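PDB 4CCL: ribosomal protein uL16 3-hydroxylase from Escherichia coli, which hydroxylates an arginine of ribosomal protein uL16 at C3, using ferrous iron, 2-oxoglutarate and molecular oxygen, and acts as a homodimer in regulating growth. Local coordinates for residues B[11-16]-B[101-106]; B[334-339]-B[345-350]. All coordinates share one frame; numbering follows the deposited sequence.

Contact 1: B[11-16]-B[101-106]; sequences DFLERH and RELPDW. With SO4 (sulfate ion), chain M.
Leu13 and Leu103 both hold CG beside the backbone N (chi1 -66° and -73°), and from these positions their CD2 methyls meet at 3.6 Å. The contact ties the N-terminal helix 9-15 to the loop that leads into strand 108-116 of the JmjC domain, whose fold belongs to the cupin class. The two leucines run past each other in opposite directions. The contact is small, 112 Å² in all, and the nearest CA atoms, those of Leu13 and Leu103, stay 8.9 Å apart. CD1 of Leu13 continues along the chain and comes within 4.5 Å of Glu102 O. Trp9 and Trp17 also touch Leu103, while Phe12 turns to the sheet, meeting Tyr180 edge-to-face and packing on Phe132. At the far end of the helix a sulfate, probably from the crystallisation liquor, sits between two donors. Arg15 NH1 reaches SO4 O2 at 2.8 Å, and His16 NE2 reaches SO4 O4 at 2.6 Å. The sulfur lies at the edge of both flat groups, in plane with each. Arg15 bends at chi3, which swings its guanidinium back over one helical turn to a salt bridge with Asp11; there NH2 gives a bond of 2.9 Å to the syn lone pair of OD2, tilted 29° from the guanidinium plane. Arg15 CB lies over the rim of one face of the imidazole. With an alanine at His16 the sulfate is likely to lose the N-H that meets O4, leaving Arg15 as its one donor from this pair, and the ring face packed under Arg15 CB would go too. Asp105 OD1 lies above the guanidinium of Arg101, 3.3 Å from NE, an ionic pairing without a hydrogen bond, since the oxygen stands out of the guanidinium plane.

Contact 2: B[334-339]-B[345-350]; sequences DALASN and ENFGDA
The Phe347 ring is approached obliquely by the CD2 methyl of Leu336, which comes to 4.3 Å from CE1; Leu342 and Leu360 also touch the Phe347 side chain, which is buried among apolar neighbours. The other flat group, the Asn346 amide, is turned to its own chain: OD1 accepts a hydrogen bond from Thr343 N, and the segment 334-339 meets the residue through its CB and backbone O. With chi1 at -46°, CG of Asn346 sits beside its backbone N, which carries the amide back toward Thr343. The CB itself points toward 334-339. There the methyl of Ala335 lies 3.8 Å from Asn346 CB and 3.6 Å from Asn346 O, so it fits against both the side-chain root and the peptide carbonyl. Its small size goes with the close approach of the backbones, 5.9 Å between the CA atoms of Ala335 and Asn346. The segments take in the end of helix 330-338 and most of the short, weakly bonded helix 344-347 with the turn after it, successive helices of the winged-helix domain joined by a tight connection. Leu342, in that connection, touches Ala335, Leu336 and Phe347 alike, filling in beside the pair. Thr343 is tied in twice, since its OG1 also bonds Glu345 N at the start of the short helix. No hydrogen bond crosses between the segments; 159 Å² is buried in all, by van der Waals packing. Asn339 turns its CB toward Asn346 at the rim. Beyond Phe347 the chain leaves the helix in a type II' turn, with Gly348 at a phi of 67° that suits glycine. The turn is closed weakly, by Ala350 N to Phe347 O at 3.3 Å, and delivers the Ala350 methyl to Phe356 of helix 354-365.

Overall arrangement
Contact 1 sets the N-terminal helix 9-15 against the JmjC part of the chain, and contact 2 belongs to the C-terminal winged-helix domain; their centres are 25 Å apart, and their nearest atoms approach to about 5 Å without touching. What they share is the second subunit. Asp105 of contact 1 and Ala337 of contact 2 both pack on its Ala240, while Arg101 meets its Pro239 and Asp334 and Ser338 its His238, so one short run of the partner spans the two domains. Both contacts lie away from the iron ligands His125, Asp127 and His187. The manganese about 8 Å from the Phe347 side chain is a second ion, in the winged-helix domain, distinct from that iron site.

Contact 1: B[11-16]-B[101-106]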
loop_
_atom_site.group_PDB
_atom_site.type_symbol
_atom_site.label_atom_id
_atom_site.label_comp_id
_atom_site.label_asym_id
_atom_site.label_seq_id
_atom_site.Cartn_x
_atom_site.Cartn_y
_atom_site.Cartn_z
ATOM N N ASP B 11 -15.823 32.718 18.067
ATOM C CA ASP B 11 -16.048 32.130 19.379
ATOM C C ASP B 11 -16.179 30.614 19.307
ATOM O O ASP B 11 -15.663 29.898 20.166
ATOM C CB ASP B 11 -17.297 32.725 20.032
ATOM C CG ASP B 11 -17.702 31.979 21.287
ATOM O OD1 ASP B 11 -16.968 32.064 22.294
ATOM O OD2 ASP B 11 -18.746 31.296 21.263
ATOM N N PHE B 12 -16.870 30.135 18.279
ATOM C CA PHE B 12 -17.111 28.708 18.115
ATOM C C PHE B 12 -15.820 27.967 17.798
ATOM O O PHE B 12 -15.487 26.972 18.443
ATOM C CB PHE B 12 -18.136 28.461 17.009
ATOM C CG PHE B 12 -18.340 27.010 16.688
ATOM C CD1 PHE B 12 -19.200 26.234 17.447
ATOM C CD2 PHE B 12 -17.670 26.419 15.627
ATOM C CE1 PHE B 12 -19.392 24.898 17.152
ATOM C CE2 PHE B 12 -17.857 25.083 15.328
ATOM C CZ PHE B 12 -18.718 24.321 16.092
ATOM N N LEU B 13 -15.106 28.462 16.792
ATOM C CA LEU B 13 -13.831 27.896 16.386
ATOM C C LEU B 13 -12.848 27.901 17.544
ATOM O O LEU B 13 -12.069 26.964 17.708
ATOM C CB LEU B 13 -13.244 28.680 15.209
ATOM C CG LEU B 13 -14.015 28.603 13.891
ATOM C CD1 LEU B 13 -13.334 29.424 12.806
ATOM C CD2 LEU B 13 -14.174 27.160 13.457
ATOM N N GLU B 14 -12.872 28.966 18.337
ATOM C CA GLU B 14 -11.950 29.073 19.458
ATOM C C GLU B 14 -12.287 28.115 20.607
ATOM O O GLU B 14 -11.454 27.306 21.013
ATOM C CB GLU B 14 -11.927 30.517 19.969
ATOM C CG GLU B 14 -10.588 30.981 20.520
ATOM C CD GLU B 14 -10.505 30.876 22.030
ATOM O OE1 GLU B 14 -10.479 29.739 22.548
ATOM O OE2 GLU B 14 -10.469 31.931 22.699
ATOM N N ARG B 15 -13.508 28.212 21.125
ATOM C CA ARG B 15 -13.925 27.421 22.288
ATOM C C ARG B 15 -14.419 25.990 22.039
ATOM O O ARG B 15 -14.225 25.104 22.871
ATOM C CB ARG B 15 -14.932 28.205 23.135
ATOM C CG ARG B 15 -14.358 29.499 23.686
ATOM C CD ARG B 15 -15.265 30.140 24.722
ATOM N NE ARG B 15 -16.575 30.484 24.180
ATOM C CZ ARG B 15 -17.696 29.831 24.470
ATOM N NH1 ARG B 15 -17.668 28.800 25.304
ATOM N NH2 ARG B 15 -18.845 30.211 23.929
ATOM N N HIS B 16 -15.069 25.779 20.903
ATOM C CA HIS B 16 -15.846 24.560 20.670
ATOM C C HIS B 16 -15.254 23.544 19.696
ATOM O O HIS B 16 -15.067 22.383 20.058
ATOM C CB HIS B 16 -17.320 24.869 20.402
ATOM C CG HIS B 16 -18.070 25.267 21.639
ATOM N ND1 HIS B 16 -18.633 26.515 21.799
ATOM C CD2 HIS B 16 -18.322 24.589 22.780
ATOM C CE1 HIS B 16 -19.212 26.583 22.984
ATOM N NE2 HIS B 16 -19.040 25.427 23.602
ATOM N N ARG B 101 -19.062 26.882 5.094
ATOM C CA ARG B 101 -17.800 27.172 4.422
ATOM C C ARG B 101 -16.811 27.956 5.290
ATOM O O ARG B 101 -15.658 28.152 4.901
ATOM C CB ARG B 101 -18.050 27.887 3.095
ATOM C CG ARG B 101 -18.766 27.018 2.085
ATOM C CD ARG B 101 -18.256 27.253 0.666
ATOM N NE ARG B 101 -18.261 26.112 -0.268
ATOM C CZ ARG B 101 -19.094 25.067 -0.287
ATOM N NH1 ARG B 101 -20.075 24.912 0.593
ATOM N NH2 ARG B 101 -18.936 24.150 -1.229
ATOM N N GLU B 102 -17.264 28.406 6.458
ATOM C CA GLU B 102 -16.362 28.967 7.461
ATOM C C GLU B 102 -15.360 27.919 7.950
ATOM O O GLU B 102 -14.362 28.245 8.593
ATOM C CB GLU B 102 -17.155 29.543 8.635
ATOM C CG GLU B 102 -18.011 30.747 8.268
ATOM C CD GLU B 102 -17.186 31.970 7.917
ATOM O OE1 GLU B 102 -15.987 32.006 8.275
ATOM O OE2 GLU B 102 -17.735 32.897 7.284
ATOM N N LEU B 103 -15.639 26.660 7.624
ATOM C CA LEU B 103 -14.737 25.546 7.873
ATOM C C LEU B 103 -14.284 25.040 6.505
ATOM O O LEU B 103 -15.009 25.188 5.521
ATOM C CB LEU B 103 -15.472 24.442 8.642
ATOM C CG LEU B 103 -15.779 24.718 10.118
ATOM C CD1 LEU B 103 -16.863 23.784 10.635
ATOM C CD2 LEU B 103 -14.515 24.582 10.951
ATOM N N PRO B 104 -13.080 24.449 6.435
ATOM C CA PRO B 104 -12.469 24.100 5.145
ATOM C C PRO B 104 -13.297 23.121 4.314
ATOM O O PRO B 104 -13.826 22.152 4.858
ATOM C CB PRO B 104 -11.142 23.445 5.552
ATOM C CG PRO B 104 -10.865 23.955 6.922
ATOM C CD PRO B 104 -12.205 24.105 7.568
ATOM N N ASP B 105 -13.399 23.380 3.013
ATOM C CA ASP B 105 -14.102 22.487 2.093
ATOM C C ASP B 105 -13.562 21.061 2.150
ATOM O O ASP B 105 -14.315 20.101 1.992
ATOM C CB ASP B 105 -14.007 22.995 0.651
ATOM C CG ASP B 105 -14.863 24.220 0.404
ATOM O OD1 ASP B 105 -15.795 24.471 1.197
ATOM O OD2 ASP B 105 -14.609 24.927 -0.594
ATOM N N TRP B 106 -12.259 20.923 2.370
ATOM C CA TRP B 106 -11.633 19.605 2.332
ATOM C C TRP B 106 -11.988 18.753 3.556
ATOM O O TRP B 106 -12.000 17.525 3.483
ATOM C CB TRP B 106 -10.114 19.713 2.113
ATOM C CG TRP B 106 -9.295 20.021 3.334
ATOM C CD1 TRP B 106 -8.954 21.255 3.810
ATOM C CD2 TRP B 106 -8.687 19.071 4.216
ATOM N NE1 TRP B 106 -8.182 21.131 4.940
ATOM C CE2 TRP B 106 -8.005 19.798 5.212
ATOM C CE3 TRP B 106 -8.658 17.673 4.265
ATOM C CZ2 TRP B 106 -7.303 19.178 6.244
ATOM C CZ3 TRP B 106 -7.963 17.058 5.292
ATOM C CH2 TRP B 106 -7.293 17.810 6.265
HETATM S S SO4 M . -21.071 27.242 26.067
HETATM O O1 SO4 M . -21.540 28.064 24.952
HETATM O O2 SO4 M . -19.917 27.881 26.693
HETATM O O3 SO4 M . -22.136 27.095 27.052
HETATM O O4 SO4 M . -20.688 25.918 25.587
#

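Contact 2: B[334-339]-B[345-350]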
loop_
_atom_site.group_PDB
_atom_site.type_symbol
_atom_site.label_atom_id
_atom_site.label_comp_id
_atom_site.label_asym_id
_atom_site.label_seq_id
_atom_site.Cartn_x
_atom_site.Cartn_y
_atom_site.Cartn_z
ATOM N N ASP B 334 -9.756 29.777 -9.536
ATOM C CA ASP B 334 -10.294 30.210 -8.252
ATOM C C ASP B 334 -11.815 30.276 -8.300
ATOM O O ASP B 334 -12.496 29.920 -7.335
ATOM C CB ASP B 334 -9.724 31.574 -7.864
ATOM C CG ASP B 334 -8.331 31.478 -7.282
ATOM O OD1 ASP B 334 -8.079 30.540 -6.497
ATOM O OD2 ASP B 334 -7.489 32.339 -7.612
ATOM N N ALA B 335 -12.338 30.733 -9.434
ATOM C CA ALA B 335 -13.776 30.777 -9.650
ATOM C C ALA B 335 -14.370 29.369 -9.634
ATOM O O ALA B 335 -15.458 29.150 -9.098
ATOM C CB ALA B 335 -14.089 31.473 -10.965
ATOM N N LEU B 336 -13.646 28.418 -10.219
ATOM C CA LEU B 336 -14.085 27.026 -10.248
ATOM C C LEU B 336 -14.088 26.401 -8.856
ATOM O O LEU B 336 -15.017 25.682 -8.491
ATOM C CB LEU B 336 -13.200 26.201 -11.188
ATOM C CG LEU B 336 -13.407 26.417 -12.687
ATOM C CD1 LEU B 336 -12.331 25.703 -13.496
ATOM C CD2 LEU B 336 -14.792 25.941 -13.096
ATOM N N ALA B 337 -13.036 26.669 -8.088
ATOM C CA ALA B 337 -12.886 26.082 -6.760
ATOM C C ALA B 337 -13.815 26.678 -5.702
ATOM O O ALA B 337 -14.517 25.948 -5.003
ATOM C CB ALA B 337 -11.439 26.169 -6.304
ATOM N N SER B 338 -13.821 28.005 -5.587
ATOM C CA SER B 338 -14.460 28.656 -4.443
ATOM C C SER B 338 -15.918 29.088 -4.616
ATOM O O SER B 338 -16.540 29.546 -3.656
ATOM C CB SER B 338 -13.614 29.829 -3.949
ATOM O OG SER B 338 -12.413 29.369 -3.360
ATOM N N ASN B 339 -16.465 28.967 -5.821
ATOM C CA ASN B 339 -17.907 29.151 -5.987
ATOM C C ASN B 339 -18.567 28.272 -7.046
ATOM O O ASN B 339 -18.052 28.119 -8.152
ATOM C CB ASN B 339 -18.274 30.630 -6.190
ATOM C CG ASN B 339 -17.738 31.203 -7.488
ATOM O OD1 ASN B 339 -18.375 31.102 -8.538
ATOM N ND2 ASN B 339 -16.573 31.831 -7.416
ATOM N N GLU B 345 -18.280 36.364 -16.394
ATOM C CA GLU B 345 -17.518 37.355 -15.640
ATOM C C GLU B 345 -16.456 36.691 -14.768
ATOM O O GLU B 345 -15.328 37.175 -14.657
ATOM C CB GLU B 345 -18.463 38.191 -14.769
ATOM C CG GLU B 345 -17.771 38.973 -13.664
ATOM C CD GLU B 345 -18.316 38.641 -12.287
ATOM O OE1 GLU B 345 -19.552 38.681 -12.105
ATOM O OE2 GLU B 345 -17.506 38.336 -11.386
ATOM N N ASN B 346 -16.827 35.571 -14.158
ATOM C CA ASN B 346 -15.926 34.839 -13.281
ATOM C C ASN B 346 -14.757 34.223 -14.040
ATOM O O ASN B 346 -13.689 33.994 -13.473
ATOM C CB ASN B 346 -16.697 33.756 -12.525
ATOM C CG ASN B 346 -18.004 34.269 -11.949
ATOM O OD1 ASN B 346 -19.056 33.653 -12.119
ATOM N ND2 ASN B 346 -17.943 35.408 -11.269
ATOM N N PHE B 347 -14.970 33.943 -15.322
ATOM C CA PHE B 347 -13.922 33.382 -16.171
ATOM C C PHE B 347 -12.940 34.441 -16.669
ATOM O O PHE B 347 -11.749 34.172 -16.820
ATOM C CB PHE B 347 -14.526 32.605 -17.342
ATOM C CG PHE B 347 -15.219 31.336 -16.930
ATOM C CD1 PHE B 347 -14.489 30.259 -16.451
ATOM C CD2 PHE B 347 -16.597 31.223 -17.004
ATOM C CE1 PHE B 347 -15.120 29.092 -16.065
ATOM C CE2 PHE B 347 -17.232 30.060 -16.619
ATOM C CZ PHE B 347 -16.494 28.993 -16.149
ATOM N N GLY B 348 -13.440 35.646 -16.915
ATOM C CA GLY B 348 -12.610 36.728 -17.411
ATOM C C GLY B 348 -12.108 36.472 -18.819
ATOM O O GLY B 348 -12.896 36.204 -19.723
ATOM N N ASP B 349 -10.795 36.557 -19.004
ATOM C CA ASP B 349 -10.184 36.391 -20.320
ATOM C C ASP B 349 -9.868 34.932 -20.650
ATOM O O ASP B 349 -9.392 34.631 -21.743
ATOM C CB ASP B 349 -8.905 37.229 -20.421
ATOM C CG ASP B 349 -9.180 38.720 -20.391
ATOM O OD1 ASP B 349 -10.259 39.137 -20.867
ATOM O OD2 ASP B 349 -8.317 39.476 -19.894
ATOM N N ALA B 350 -10.138 34.035 -19.707
ATOM C CA ALA B 350 -9.773 32.625 -19.849
ATOM C C ALA B 350 -10.459 31.925 -21.026
ATOM O O ALA B 350 -9.856 31.069 -21.680
ATOM C CB ALA B 350 -10.043 31.878 -18.550
#